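Local coordinates for endo-pectate lyase (Erwinia chrysanthemi, PDB 3B4N), which cleaves pectate by calcium-dependent beta-elimination, as its family does, and probably also acts within highly methylated pectins, at residues 55-60 with 84-88; 223-229 with 248-254; 276-280 with 306-310. All blocks are in the same frame, centred on the assembly; numbering follows the deposited sequence.

Contact 1: 55-60 with 84-88; sequences SNPDLR and YWYWV. With EDO (1,2-ethanediol), chain H.
Arg60 reaches across Trp87 in the N-terminal beta-sheet domain, where the loop between strands 44-52 and 61-66 folds back over the indoles of strand 85-92 of the antiparallel sheet. The arginine starts from a CB that lies beside the CZ3-CE3 rim of the Trp87 indole, 3.6 Å from CZ3. CG stands between the backbone N and the carbonyl carbon (chi1 73°), and the extended chain that follows runs on over the same indole. CD makes a CH-pi contact with the six-membered ring, its centroid 4.0 Å away, while NE turns to C1 of an ethanediol molecule, probably from the crystallisation liquor. At the tip, the guanidinium lies over the five-membered ring in a cation-pi contact, CZ being 4.4 Å from that centroid. Its plane is inclined 70° to the indole, so it meets the ring with its NH1 edge rather than lying flat on it. NH2 gives a weak hydrogen bond to the ethanediol O2.

Pro57 adds its CB beside CZ2 of Trp87 at 3.8 Å, and Ser55 O comes to the rim of this indole in the ring plane. Two backbone bonds, from Leu59 N to Asn56 O and from Arg60 N to Pro57 O, hold the 3-10 turn that brings proline and arginine to the same tryptophan. No hydrogen bond joins the two segments, so the contact rests on pi and apolar packing. Its other end is a CH-pi contact: Ser55 CA stands 3.5 Å from the centroid of the Trp85 five-membered ring, only 1° off the normal.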
ATOM      1  N   SER A  55      -7.316  27.329  -8.393  1.00 13.76           N
ATOM      2  CA  SER A  55      -8.234  26.640  -7.490  1.00 13.76           C
ATOM      3  C   SER A  55      -9.694  26.612  -7.943  1.00 13.90           C
ATOM      4  O   SER A  55     -10.532  25.955  -7.313  1.00 14.29           O
ATOM      5  CB  SER A  55      -8.157  27.286  -6.106  1.00 15.68           C
ATOM      6  OG  SER A  55      -8.631  28.627  -6.155  1.00 17.67           O
ATOM      7  N   ASN A  56     -10.002  27.315  -9.028  1.00 12.83           N
ATOM      8  CA  ASN A  56     -11.375  27.384  -9.529  1.00 12.99           C
ATOM      9  C   ASN A  56     -11.827  26.064 -10.140  1.00 12.09           C
ATOM     10  O   ASN A  56     -11.377  25.684 -11.221  1.00 12.52           O
ATOM     11  CB  ASN A  56     -11.492  28.517 -10.564  1.00 12.17           C
ATOM     12  CG  ASN A  56     -12.934  28.822 -10.960  1.00 12.93           C
ATOM     13  OD1 ASN A  56     -13.200  29.804 -11.661  1.00 15.94           O
ATOM     14  ND2 ASN A  56     -13.867  27.992 -10.518  1.00 11.76           N
ATOM     15  N   PRO A  57     -12.743  25.353  -9.461  1.00 11.48           N
ATOM     16  CA  PRO A  57     -13.210  24.074 -10.002  1.00 12.48           C
ATOM     17  C   PRO A  57     -13.887  24.210 -11.360  1.00 12.34           C
ATOM     18  O   PRO A  57     -13.862  23.292 -12.177  1.00 12.95           O
ATOM     19  CB  PRO A  57     -14.164  23.563  -8.924  1.00 11.64           C
ATOM     20  CG  PRO A  57     -14.718  24.851  -8.327  1.00 11.86           C
ATOM     21  CD  PRO A  57     -13.480  25.722  -8.235  1.00 11.05           C
ATOM     22  N   ASP A  58     -14.479  25.369 -11.621  1.00 11.52           N
ATOM     23  CA  ASP A  58     -15.157  25.558 -12.891  1.00 12.33           C
ATOM     24  C   ASP A  58     -14.193  25.554 -14.082  1.00 12.28           C
ATOM     25  O   ASP A  58     -14.619  25.371 -15.221  1.00 14.47           O
ATOM     26  CB  ASP A  58     -15.947  26.868 -12.878  1.00 13.14           C
ATOM     27  CG  ASP A  58     -17.156  26.822 -11.963  1.00 15.77           C
ATOM     28  OD1 ASP A  58     -17.924  27.804 -11.972  1.00 15.34           O
ATOM     29  OD2 ASP A  58     -17.353  25.827 -11.237  1.00 15.49           O
ATOM     30  N   LEU A  59     -12.905  25.751 -13.811  1.00 11.73           N
ATOM     31  CA  LEU A  59     -11.896  25.776 -14.865  1.00 11.77           C
ATOM     32  C   LEU A  59     -11.093  24.486 -14.974  1.00 11.99           C
ATOM     33  O   LEU A  59     -10.208  24.380 -15.821  1.00 12.69           O
ATOM     34  CB  LEU A  59     -10.932  26.941 -14.639  1.00 13.88           C
ATOM     35  CG  LEU A  59     -11.564  28.333 -14.691  1.00 14.57           C
ATOM     36  CD1 LEU A  59     -10.491  29.380 -14.433  1.00 16.57           C
ATOM     37  CD2 LEU A  59     -12.218  28.547 -16.051  1.00 16.49           C
ATOM     38  N   ARG A  60     -11.394  23.506 -14.129  1.00 10.53           N
ATOM     39  CA  ARG A  60     -10.653  22.256 -14.177  1.00 11.57           C
ATOM     40  C   ARG A  60     -10.960  21.516 -15.465  1.00 10.83           C
ATOM     41  O   ARG A  60     -12.054  21.635 -16.029  1.00 11.93           O
ATOM     42  CB  ARG A  60     -10.998  21.376 -12.972  1.00 10.67           C
ATOM     43  CG  ARG A  60     -12.382  20.748 -13.031  1.00 10.78           C
ATOM     44  CD  ARG A  60     -12.810  20.238 -11.659  1.00 13.03           C
ATOM     45  NE  ARG A  60     -14.235  19.923 -11.633  1.00 14.87           N
ATOM     46  CZ  ARG A  60     -14.952  19.820 -10.518  1.00 16.64           C
ATOM     47  NH1 ARG A  60     -14.375  19.996  -9.335  1.00 15.75           N
ATOM     48  NH2 ARG A  60     -16.256  19.572 -10.590  1.00 17.18           N
ATOM     49  N   TYR A  84      -0.673  23.186  -9.203  1.00 12.75           N
ATOM     50  CA  TYR A  84      -1.825  22.474  -9.740  1.00 13.28           C
ATOM     51  C   TYR A  84      -2.830  22.077  -8.678  1.00 12.55           C
ATOM     52  O   TYR A  84      -2.486  21.865  -7.516  1.00 12.95           O
ATOM     53  CB  TYR A  84      -1.376  21.209 -10.478  1.00 13.49           C
ATOM     54  CG  TYR A  84      -0.492  21.492 -11.665  1.00 14.52           C
ATOM     55  CD1 TYR A  84       0.880  21.649 -11.509  1.00 16.01           C
ATOM     56  CD2 TYR A  84      -1.035  21.630 -12.941  1.00 15.41           C
ATOM     57  CE1 TYR A  84       1.694  21.936 -12.599  1.00 18.24           C
ATOM     58  CE2 TYR A  84      -0.227  21.921 -14.039  1.00 15.94           C
ATOM     59  CZ  TYR A  84       1.134  22.069 -13.855  1.00 18.92           C
ATOM     60  OH  TYR A  84       1.939  22.347 -14.933  1.00 19.46           O
ATOM     61  N   TRP A  85      -4.084  21.999  -9.105  1.00 10.80           N
ATOM     62  CA  TRP A  85      -5.188  21.562  -8.262  1.00 11.25           C
ATOM     63  C   TRP A  85      -5.765  20.350  -8.978  1.00 10.44           C
ATOM     64  O   TRP A  85      -5.868  20.326 -10.218  1.00  9.61           O
ATOM     65  CB  TRP A  85      -6.270  22.639  -8.137  1.00 10.18           C
ATOM     66  CG  TRP A  85      -5.979  23.674  -7.104  1.00 11.66           C
ATOM     67  CD1 TRP A  85      -6.526  23.767  -5.857  1.00 13.66           C
ATOM     68  CD2 TRP A  85      -5.036  24.741  -7.213  1.00 12.84           C
ATOM     69  NE1 TRP A  85      -5.977  24.827  -5.178  1.00 13.69           N
ATOM     70  CE2 TRP A  85      -5.058  25.444  -5.987  1.00 13.58           C
ATOM     71  CE3 TRP A  85      -4.173  25.171  -8.228  1.00 13.66           C
ATOM     72  CZ2 TRP A  85      -4.247  26.556  -5.746  1.00 15.43           C
ATOM     73  CZ3 TRP A  85      -3.363  26.281  -7.989  1.00 14.46           C
ATOM     74  CH2 TRP A  85      -3.410  26.959  -6.752  1.00 15.42           C
ATOM     75  N   TYR A  86      -6.122  19.341  -8.191  1.00  9.01           N
ATOM     76  CA  TYR A  86      -6.702  18.113  -8.711  1.00  9.05           C
ATOM     77  C   TYR A  86      -8.006  17.762  -8.015  1.00  8.50           C
ATOM     78  O   TYR A  86      -8.215  18.093  -6.856  1.00  8.90           O
ATOM     79  CB  TYR A  86      -5.753  16.936  -8.487  1.00  9.14           C
ATOM     80  CG  TYR A  86      -4.450  16.996  -9.235  1.00  8.50           C
ATOM     81  CD1 TYR A  86      -4.321  16.429 -10.501  1.00  8.37           C
ATOM     82  CD2 TYR A  86      -3.327  17.573  -8.650  1.00 11.12           C
ATOM     83  CE1 TYR A  86      -3.086  16.426 -11.166  1.00 10.01           C
ATOM     84  CE2 TYR A  86      -2.103  17.579  -9.296  1.00 10.76           C
ATOM     85  CZ  TYR A  86      -1.987  17.005 -10.548  1.00  9.47           C
ATOM     86  OH  TYR A  86      -0.772  17.011 -11.186  1.00 12.00           O
ATOM     87  N   TRP A  87      -8.871  17.082  -8.758  1.00  8.47           N
ATOM     88  CA  TRP A  87     -10.148  16.574  -8.252  1.00  9.13           C
ATOM     89  C   TRP A  87     -10.338  15.224  -8.925  1.00  9.06           C
ATOM     90  O   TRP A  87      -9.880  15.007 -10.045  1.00  9.02           O
ATOM     91  CB  TRP A  87     -11.344  17.425  -8.689  1.00  9.35           C
ATOM     92  CG  TRP A  87     -11.443  18.781  -8.103  1.00 10.26           C
ATOM     93  CD1 TRP A  87     -12.217  19.168  -7.045  1.00  9.68           C
ATOM     94  CD2 TRP A  87     -10.784  19.956  -8.571  1.00 10.94           C
ATOM     95  NE1 TRP A  87     -12.085  20.518  -6.834  1.00 12.27           N
ATOM     96  CE2 TRP A  87     -11.211  21.028  -7.758  1.00 10.89           C
ATOM     97  CE3 TRP A  87      -9.868  20.210  -9.604  1.00 11.42           C
ATOM     98  CZ2 TRP A  87     -10.758  22.336  -7.946  1.00 11.77           C
ATOM     99  CZ3 TRP A  87      -9.415  21.515  -9.793  1.00 10.34           C
ATOM    100  CH2 TRP A  87      -9.863  22.560  -8.965  1.00 11.59           C
ATOM    101  N   VAL A  88     -11.015  14.312  -8.243  1.00  8.20           N
ATOM    102  CA  VAL A  88     -11.335  13.019  -8.825  1.00  9.48           C
ATOM    103  C   VAL A  88     -12.855  12.890  -8.777  1.00  8.98           C
ATOM    104  O   VAL A  88     -13.487  13.110  -7.740  1.00  9.77           O
ATOM    105  CB  VAL A  88     -10.676  11.847  -8.067  1.00  9.83           C
ATOM    106  CG1 VAL A  88     -11.298  10.522  -8.512  1.00 11.66           C
ATOM    107  CG2 VAL A  88      -9.180  11.832  -8.353  1.00 11.61           C
TER
HETATM  108  C1  EDO H 803     -15.527  19.897 -14.595  1.00 36.23           C
HETATM  109  O1  EDO H 803     -16.663  18.981 -15.070  1.00 36.97           O
HETATM  110  C2  EDO H 803     -15.931  21.364 -14.356  1.00 36.59           C
HETATM  111  O2  EDO H 803     -16.936  21.406 -13.153  1.00 39.69           O

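Contact 2: 223-229 with 248-254; sequences DKVLQHN and GKLWRSC
Segments 223-229 and 248-254 run parallel as successive coils of the right-handed parallel beta-helix, joined by a ladder of backbone hydrogen bonds that continues through the corners at Val225 and Leu250. Asp223 O receives Lys249 N and, weakly, Gly248 N; further along, Leu226 N bonds to Leu250 O and Arg252 N to Leu226 O. The ladder ends with Cys254 N to His228 O at 3.0 Å.

On the side of the sheet that carries Leu226 and His228, Trp251 NE1 donates to His228 ND1 at 3.0 Å. The indole nitrogen lies near the imidazole plane and ND1 near the indole plane; the planes are 79° apart and neither ring covers the other's face, so they meet rim to rim. His228 CG is anti to the backbone N (chi1 -168°), which brings ND1 to the indole; its NE2 is bonded to Ser233 OG, engaging both ring nitrogens. Leu226 CD1 lies alongside Leu250 CD1 at 4.0 Å, and Leu226 CB packs on Trp251 CD1.

On the other side, long charged side chains pack by their aliphatic parts: Lys224 CB lies 3.8 Å from Lys249 CG, and Lys224 NZ goes on to Asp195, a zinc ligand. Lys249 bends back towards Asp223, but NZ stays 4.3 Å from OD1; a water links the two, donating to OD1 and weakly accepting from NZ. Arg252 points elsewhere, to Asn284 and, by a cation-pi contact, to Phe312.

Strand 197-199 borders the pair beyond 224-228, strand 276-284 beyond 246-253, and strand 233-238 packs against Leu226 and Trp251.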
ATOM      1  N   ASP A 223      13.127  -2.472   3.528  1.00 12.82           N
ATOM      2  CA  ASP A 223      12.850  -3.879   3.758  1.00 12.20           C
ATOM      3  C   ASP A 223      11.406  -4.124   3.330  1.00 11.78           C
ATOM      4  O   ASP A 223      10.984  -3.639   2.285  1.00 11.49           O
ATOM      5  CB  ASP A 223      13.067  -4.213   5.239  1.00 13.32           C
ATOM      6  CG  ASP A 223      13.198  -5.709   5.505  1.00 14.15           C
ATOM      7  OD1 ASP A 223      12.973  -6.530   4.588  1.00 16.75           O
ATOM      8  OD2 ASP A 223      13.526  -6.066   6.660  1.00 16.70           O
ATOM      9  N   LYS A 224      10.632  -4.847   4.126  1.00 11.66           N
ATOM     10  CA  LYS A 224       9.264  -5.132   3.718  1.00 10.55           C
ATOM     11  C   LYS A 224       8.267  -4.002   3.929  1.00 10.07           C
ATOM     12  O   LYS A 224       8.427  -3.156   4.805  1.00 11.13           O
ATOM     13  CB  LYS A 224       8.753  -6.402   4.417  1.00 13.46           C
ATOM     14  CG  LYS A 224       8.302  -6.228   5.860  1.00 14.51           C
ATOM     15  CD  LYS A 224       9.430  -5.799   6.789  1.00 15.97           C
ATOM     16  CE  LYS A 224       8.967  -5.854   8.242  1.00 18.09           C
ATOM     17  NZ  LYS A 224       9.923  -5.183   9.171  1.00 19.44           N
ATOM     18  N   VAL A 225       7.237  -4.000   3.091  1.00  8.02           N
ATOM     19  CA  VAL A 225       6.159  -3.028   3.186  1.00  8.21           C
ATOM     20  C   VAL A 225       5.099  -3.631   4.111  1.00  7.90           C
ATOM     21  O   VAL A 225       4.697  -3.007   5.106  1.00  7.68           O
ATOM     22  CB  VAL A 225       5.541  -2.751   1.800  1.00  7.05           C
ATOM     23  CG1 VAL A 225       4.339  -1.838   1.930  1.00  9.45           C
ATOM     24  CG2 VAL A 225       6.592  -2.093   0.902  1.00  9.30           C
ATOM     25  N   LEU A 226       4.680  -4.853   3.793  1.00  9.13           N
ATOM     26  CA  LEU A 226       3.668  -5.553   4.576  1.00  8.03           C
ATOM     27  C   LEU A 226       4.268  -6.750   5.316  1.00  7.41           C
ATOM     28  O   LEU A 226       4.842  -7.659   4.704  1.00  9.79           O
ATOM     29  CB  LEU A 226       2.522  -6.013   3.654  1.00  7.98           C
ATOM     30  CG  LEU A 226       1.912  -4.909   2.774  1.00  7.99           C
ATOM     31  CD1 LEU A 226       0.917  -5.510   1.775  1.00  7.38           C
ATOM     32  CD2 LEU A 226       1.233  -3.868   3.642  1.00  8.05           C
ATOM     33  N   GLN A 227       4.152  -6.725   6.643  1.00  9.41           N
ATOM     34  CA  GLN A 227       4.651  -7.805   7.493  1.00  8.38           C
ATOM     35  C   GLN A 227       3.442  -8.647   7.894  1.00  9.12           C
ATOM     36  O   GLN A 227       2.390  -8.104   8.218  1.00 11.84           O
ATOM     37  CB  GLN A 227       5.331  -7.218   8.732  1.00 11.44           C
ATOM     38  CG  GLN A 227       5.851  -8.245   9.736  1.00 12.32           C
ATOM     39  CD  GLN A 227       6.945  -9.135   9.174  1.00 14.96           C
ATOM     40  OE1 GLN A 227       7.641  -8.773   8.224  1.00 16.42           O
ATOM     41  NE2 GLN A 227       7.112 -10.307   9.777  1.00 17.81           N
ATOM     42  N   HIS A 228       3.589  -9.961   7.876  1.00  9.24           N
ATOM     43  CA  HIS A 228       2.464 -10.845   8.178  1.00  7.97           C
ATOM     44  C   HIS A 228       2.905 -11.885   9.202  1.00  9.07           C
ATOM     45  O   HIS A 228       3.732 -12.761   8.903  1.00  9.37           O
ATOM     46  CB  HIS A 228       2.020 -11.472   6.848  1.00  8.77           C
ATOM     47  CG  HIS A 228       0.709 -12.189   6.894  1.00  7.61           C
ATOM     48  ND1 HIS A 228      -0.070 -12.347   5.767  1.00  8.27           N
ATOM     49  CD2 HIS A 228       0.084 -12.872   7.884  1.00  9.53           C
ATOM     50  CE1 HIS A 228      -1.116 -13.101   6.062  1.00  8.95           C
ATOM     51  NE2 HIS A 228      -1.046 -13.432   7.339  1.00 10.92           N
ATOM     52  N   ASN A 229       2.347 -11.765  10.408  1.00  9.65           N
ATOM     53  CA  ASN A 229       2.692 -12.630  11.542  1.00  9.46           C
ATOM     54  C   ASN A 229       1.639 -13.641  11.969  1.00 10.02           C
ATOM     55  O   ASN A 229       1.979 -14.722  12.452  1.00 10.56           O
ATOM     56  CB  ASN A 229       3.006 -11.777  12.775  1.00 11.04           C
ATOM     57  CG  ASN A 229       4.111 -10.772  12.539  1.00 11.97           C
ATOM     58  OD1 ASN A 229       4.044  -9.642  13.027  1.00 14.41           O
ATOM     59  ND2 ASN A 229       5.137 -11.173  11.806  1.00  9.61           N
ATOM     60  N   GLY A 248      12.262  -2.971  -0.409  1.00 10.93           N
ATOM     61  CA  GLY A 248      12.850  -4.284  -0.206  1.00 10.39           C
ATOM     62  C   GLY A 248      11.903  -5.302  -0.819  1.00 11.57           C
ATOM     63  O   GLY A 248      12.235  -5.966  -1.799  1.00 12.11           O
ATOM     64  N   LYS A 249      10.718  -5.440  -0.233  1.00 12.09           N
ATOM     65  CA  LYS A 249       9.715  -6.351  -0.769  1.00 12.30           C
ATOM     66  C   LYS A 249       8.330  -5.890  -0.358  1.00 10.98           C
ATOM     67  O   LYS A 249       8.175  -5.135   0.600  1.00 11.30           O
ATOM     68  CB  LYS A 249       9.962  -7.796  -0.316  1.00 15.53           C
ATOM     69  CG  LYS A 249      10.002  -8.013   1.165  1.00 17.89           C
ATOM     70  CD  LYS A 249      10.096  -9.516   1.495  1.00 21.00           C
ATOM     71  CE  LYS A 249      11.386 -10.156   0.982  1.00 22.05           C
ATOM     72  NZ  LYS A 249      12.611  -9.642   1.668  1.00 24.67           N
ATOM     73  N   LEU A 250       7.320  -6.325  -1.100  1.00  8.99           N
ATOM     74  CA  LEU A 250       5.952  -5.936  -0.798  1.00  8.93           C
ATOM     75  C   LEU A 250       5.389  -6.666   0.408  1.00  8.48           C
ATOM     76  O   LEU A 250       4.795  -6.044   1.288  1.00  8.21           O
ATOM     77  CB  LEU A 250       5.053  -6.202  -2.008  1.00  9.39           C
ATOM     78  CG  LEU A 250       3.541  -6.029  -1.812  1.00  9.22           C
ATOM     79  CD1 LEU A 250       3.202  -4.586  -1.436  1.00 10.31           C
ATOM     80  CD2 LEU A 250       2.832  -6.443  -3.091  1.00 11.20           C
ATOM     81  N   TRP A 251       5.595  -7.976   0.467  1.00  8.10           N
ATOM     82  CA  TRP A 251       5.025  -8.777   1.548  1.00  7.56           C
ATOM     83  C   TRP A 251       5.923  -9.921   1.939  1.00  9.30           C
ATOM     84  O   TRP A 251       6.525 -10.578   1.085  1.00  9.66           O
ATOM     85  CB  TRP A 251       3.672  -9.329   1.080  1.00  7.61           C
ATOM     86  CG  TRP A 251       3.003 -10.328   1.981  1.00  7.77           C
ATOM     87  CD1 TRP A 251       2.069 -10.069   2.953  1.00  8.42           C
ATOM     88  CD2 TRP A 251       3.114 -11.753   1.904  1.00  8.16           C
ATOM     89  NE1 TRP A 251       1.582 -11.252   3.468  1.00  8.86           N
ATOM     90  CE2 TRP A 251       2.206 -12.299   2.840  1.00  8.56           C
ATOM     91  CE3 TRP A 251       3.889 -12.623   1.124  1.00  8.48           C
ATOM     92  CZ2 TRP A 251       2.051 -13.678   3.018  1.00  9.21           C
ATOM     93  CZ3 TRP A 251       3.733 -13.996   1.303  1.00  8.73           C
ATOM     94  CH2 TRP A 251       2.820 -14.508   2.243  1.00  9.33           C
ATOM     95  N   ARG A 252       6.015 -10.152   3.242  1.00  9.61           N
ATOM     96  CA  ARG A 252       6.806 -11.253   3.755  1.00 10.57           C
ATOM     97  C   ARG A 252       6.066 -11.995   4.854  1.00 11.63           C
ATOM     98  O   ARG A 252       5.596 -11.396   5.828  1.00 13.17           O
ATOM     99  CB  ARG A 252       8.140 -10.752   4.315  1.00 11.55           C
ATOM    100  CG  ARG A 252       9.079 -11.861   4.808  1.00 12.22           C
ATOM    101  CD  ARG A 252       9.434 -12.855   3.694  1.00 12.41           C
ATOM    102  NE  ARG A 252      10.634 -13.640   4.006  1.00 14.36           N
ATOM    103  CZ  ARG A 252      10.641 -14.920   4.373  1.00 13.59           C
ATOM    104  NH1 ARG A 252      11.794 -15.534   4.631  1.00 14.85           N
ATOM    105  NH2 ARG A 252       9.504 -15.595   4.475  1.00 11.84           N
ATOM    106  N   SER A 253       5.926 -13.299   4.671  1.00 11.45           N
ATOM    107  CA  SER A 253       5.345 -14.143   5.703  1.00 11.72           C
ATOM    108  C   SER A 253       6.527 -14.234   6.667  1.00 12.19           C
ATOM    109  O   SER A 253       7.625 -14.591   6.258  1.00 13.33           O
ATOM    110  CB  SER A 253       5.038 -15.525   5.146  1.00 12.89           C
ATOM    111  OG  SER A 253       4.713 -16.417   6.197  1.00 11.23           O
ATOM    112  N   CYS A 254       6.325 -13.904   7.937  1.00 11.26           N
ATOM    113  CA  CYS A 254       7.435 -13.924   8.883  1.00 12.99           C
ATOM    114  C   CYS A 254       8.331 -15.153   8.745  1.00 11.28           C
ATOM    115  O   CYS A 254       7.877 -16.283   8.888  1.00 11.02           O
ATOM    116  CB  CYS A 254       6.907 -13.836  10.302  1.00 13.90           C
ATOM    117  SG  CYS A 254       8.222 -13.366  11.463  1.00 18.58           S
TER
HETATM  118  O   HOH W   1      11.491  -8.985   4.713  1.00 27.76           O

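Contact 3: 276-280 with 306-310; sequences TIDSI and PPVCE
Apolar contacts begin with Ile277, whose CG2 touches Pro306 CG at 3.5 Å, and continue with Ile280, which lies alongside Val308 with both side chains pointing the same way, CB to CG1 3.9 Å. The proline rings also pack on backbone oxygens: Pro306 CB sits 3.2 Å from Ile277 O, and Pro307 CD 3.3 Å from Asp278 O.

Backbone polar contacts are few. Ile280 N is shared between Val308 O and Pro307 O in two weak hydrogen bonds, while Ser279 CA makes a CA-H...O contact with Pro307 O at 3.2 Å.

The remaining polar link is a water, 2.8 Å from Ser279 OG, that donates to Glu310 OE1. OG takes the position between the backbone N and carbonyl carbon (chi1 60°) from which it meets this water, while the glutamate chain is extended beyond CG. Glu310 OE2 also has a long, weak ion pair with Lys324.

The contact joins consecutive coils of the parallel beta-helix at the start of strand 309-313. Neither proline can donate a backbone hydrogen bond, consistent with the lack of a regular ladder there; the join relies on ring packing and the two weak bonds of Ile280 N, while the water ties Ser279 to Glu310 further along.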
ATOM      1  N   THR A 276      11.980   0.966  -7.698  1.00 14.25           N
ATOM      2  CA  THR A 276      12.692  -0.304  -7.698  1.00 14.62           C
ATOM      3  C   THR A 276      12.315  -1.114  -6.473  1.00 13.11           C
ATOM      4  O   THR A 276      11.888  -0.569  -5.456  1.00 14.06           O
ATOM      5  CB  THR A 276      14.213  -0.104  -7.703  1.00 15.92           C
ATOM      6  OG1 THR A 276      14.609   0.599  -6.520  1.00 17.56           O
ATOM      7  CG2 THR A 276      14.632   0.681  -8.929  1.00 18.49           C
ATOM      8  N   ILE A 277      12.471  -2.425  -6.574  1.00 12.74           N
ATOM      9  CA  ILE A 277      12.139  -3.305  -5.466  1.00 12.30           C
ATOM     10  C   ILE A 277      12.997  -4.555  -5.597  1.00 13.25           C
ATOM     11  O   ILE A 277      13.302  -4.988  -6.704  1.00 14.13           O
ATOM     12  CB  ILE A 277      10.627  -3.640  -5.491  1.00 10.81           C
ATOM     13  CG1 ILE A 277      10.220  -4.301  -4.173  1.00 12.05           C
ATOM     14  CG2 ILE A 277      10.292  -4.507  -6.692  1.00 12.36           C
ATOM     15  CD1 ILE A 277       8.742  -4.201  -3.896  1.00 11.15           C
ATOM     16  N   ASP A 278      13.413  -5.126  -4.472  1.00 13.11           N
ATOM     17  CA  ASP A 278      14.253  -6.314  -4.531  1.00 13.41           C
ATOM     18  C   ASP A 278      13.500  -7.579  -4.922  1.00 12.14           C
ATOM     19  O   ASP A 278      14.026  -8.407  -5.666  1.00 13.73           O
ATOM     20  CB  ASP A 278      14.986  -6.508  -3.203  1.00 14.64           C
ATOM     21  CG  ASP A 278      15.939  -5.368  -2.896  1.00 16.97           C
ATOM     22  OD1 ASP A 278      16.639  -4.909  -3.821  1.00 20.77           O
ATOM     23  OD2 ASP A 278      16.000  -4.931  -1.731  1.00 20.57           O
ATOM     24  N   SER A 279      12.278  -7.727  -4.414  1.00 10.57           N
ATOM     25  CA  SER A 279      11.417  -8.867  -4.721  1.00 11.36           C
ATOM     26  C   SER A 279      10.012  -8.487  -4.290  1.00 10.56           C
ATOM     27  O   SER A 279       9.828  -7.500  -3.581  1.00 10.51           O
ATOM     28  CB  SER A 279      11.871 -10.134  -3.987  1.00 12.68           C
ATOM     29  OG  SER A 279      11.844  -9.961  -2.587  1.00 14.70           O
ATOM     30  N   ILE A 280       9.019  -9.256  -4.707  1.00 10.15           N
ATOM     31  CA  ILE A 280       7.651  -8.926  -4.350  1.00  9.56           C
ATOM     32  C   ILE A 280       7.135  -9.657  -3.108  1.00  9.64           C
ATOM     33  O   ILE A 280       6.760  -9.015  -2.125  1.00  9.49           O
ATOM     34  CB  ILE A 280       6.700  -9.186  -5.550  1.00  9.64           C
ATOM     35  CG1 ILE A 280       7.127  -8.330  -6.747  1.00 10.05           C
ATOM     36  CG2 ILE A 280       5.262  -8.860  -5.168  1.00 10.93           C
ATOM     37  CD1 ILE A 280       7.054  -6.833  -6.501  1.00 11.60           C
ATOM     38  N   PRO A 306      12.362  -7.401 -11.083  1.00 17.31           N
ATOM     39  CA  PRO A 306      12.773  -8.189  -9.919  1.00 16.02           C
ATOM     40  C   PRO A 306      12.053  -9.525  -9.828  1.00 13.49           C
ATOM     41  O   PRO A 306      11.060  -9.751 -10.509  1.00 13.60           O
ATOM     42  CB  PRO A 306      12.365  -7.291  -8.765  1.00 16.78           C
ATOM     43  CG  PRO A 306      11.018  -6.806  -9.246  1.00 16.72           C
ATOM     44  CD  PRO A 306      11.265  -6.483 -10.728  1.00 17.17           C
ATOM     45  N   PRO A 307      12.577 -10.448  -9.006  1.00 12.81           N
ATOM     46  CA  PRO A 307      11.903 -11.737  -8.860  1.00 13.04           C
ATOM     47  C   PRO A 307      10.575 -11.398  -8.174  1.00 12.57           C
ATOM     48  O   PRO A 307      10.517 -10.479  -7.348  1.00 13.54           O
ATOM     49  CB  PRO A 307      12.858 -12.537  -7.968  1.00 14.56           C
ATOM     50  CG  PRO A 307      13.671 -11.503  -7.271  1.00 15.97           C
ATOM     51  CD  PRO A 307      13.870 -10.430  -8.302  1.00 13.62           C
ATOM     52  N   VAL A 308       9.511 -12.107  -8.520  1.00 11.85           N
ATOM     53  CA  VAL A 308       8.209 -11.809  -7.934  1.00 11.66           C
ATOM     54  C   VAL A 308       7.950 -12.652  -6.689  1.00 12.03           C
ATOM     55  O   VAL A 308       8.063 -12.148  -5.571  1.00 13.94           O
ATOM     56  CB  VAL A 308       7.107 -11.975  -9.009  1.00 10.78           C
ATOM     57  CG1 VAL A 308       5.728 -11.718  -8.419  1.00 11.01           C
ATOM     58  CG2 VAL A 308       7.380 -10.986 -10.145  1.00 13.28           C
ATOM     59  N   CYS A 309       7.644 -13.929  -6.860  1.00 12.46           N
ATOM     60  CA  CYS A 309       7.384 -14.786  -5.704  1.00 11.42           C
ATOM     61  C   CYS A 309       8.581 -15.675  -5.430  1.00 12.00           C
ATOM     62  O   CYS A 309       9.057 -16.376  -6.319  1.00 11.38           O
ATOM     63  CB  CYS A 309       6.152 -15.649  -5.962  1.00 12.54           C
ATOM     64  SG  CYS A 309       5.529 -16.628  -4.552  1.00 14.56           S
ATOM     65  N   GLU A 310       9.080 -15.636  -4.202  1.00 10.59           N
ATOM     66  CA  GLU A 310      10.215 -16.468  -3.829  1.00 11.70           C
ATOM     67  C   GLU A 310       9.806 -17.384  -2.695  1.00 11.26           C
ATOM     68  O   GLU A 310       9.077 -16.976  -1.784  1.00 10.60           O
ATOM     69  CB  GLU A 310      11.407 -15.607  -3.400  1.00 11.95           C
ATOM     70  CG  GLU A 310      11.949 -14.724  -4.521  1.00 14.91           C
ATOM     71  CD  GLU A 310      13.141 -13.897  -4.100  1.00 16.53           C
ATOM     72  OE1 GLU A 310      13.092 -13.284  -3.016  1.00 18.20           O
ATOM     73  OE2 GLU A 310      14.131 -13.857  -4.861  1.00 19.05           O
TER
HETATM   74  O   HOH W   2      10.866 -12.475  -1.731  1.00 18.88           O

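From the N terminus, the chain first builds the antiparallel beta domain, where contact 1 closes the excursion from the 55-60 loop through strand 61-66 to strand 85-92. The chain then enters the parallel beta-helix. Contact 2 spans one coil, from 223-229 round to 248-254, and contact 3 a later one, from 276-280 to 306-310. The three follow in series, none enclosing or crossing another. Contacts 2 and 3 share a sheet and touch where strands 246-253 and 276-284 are neighbours, Trp251 N lying 3.0 Å from Ile280 O in a probable hydrogen bond. Contact 1 remains apart, its centre about 37 Å from that of contact 2.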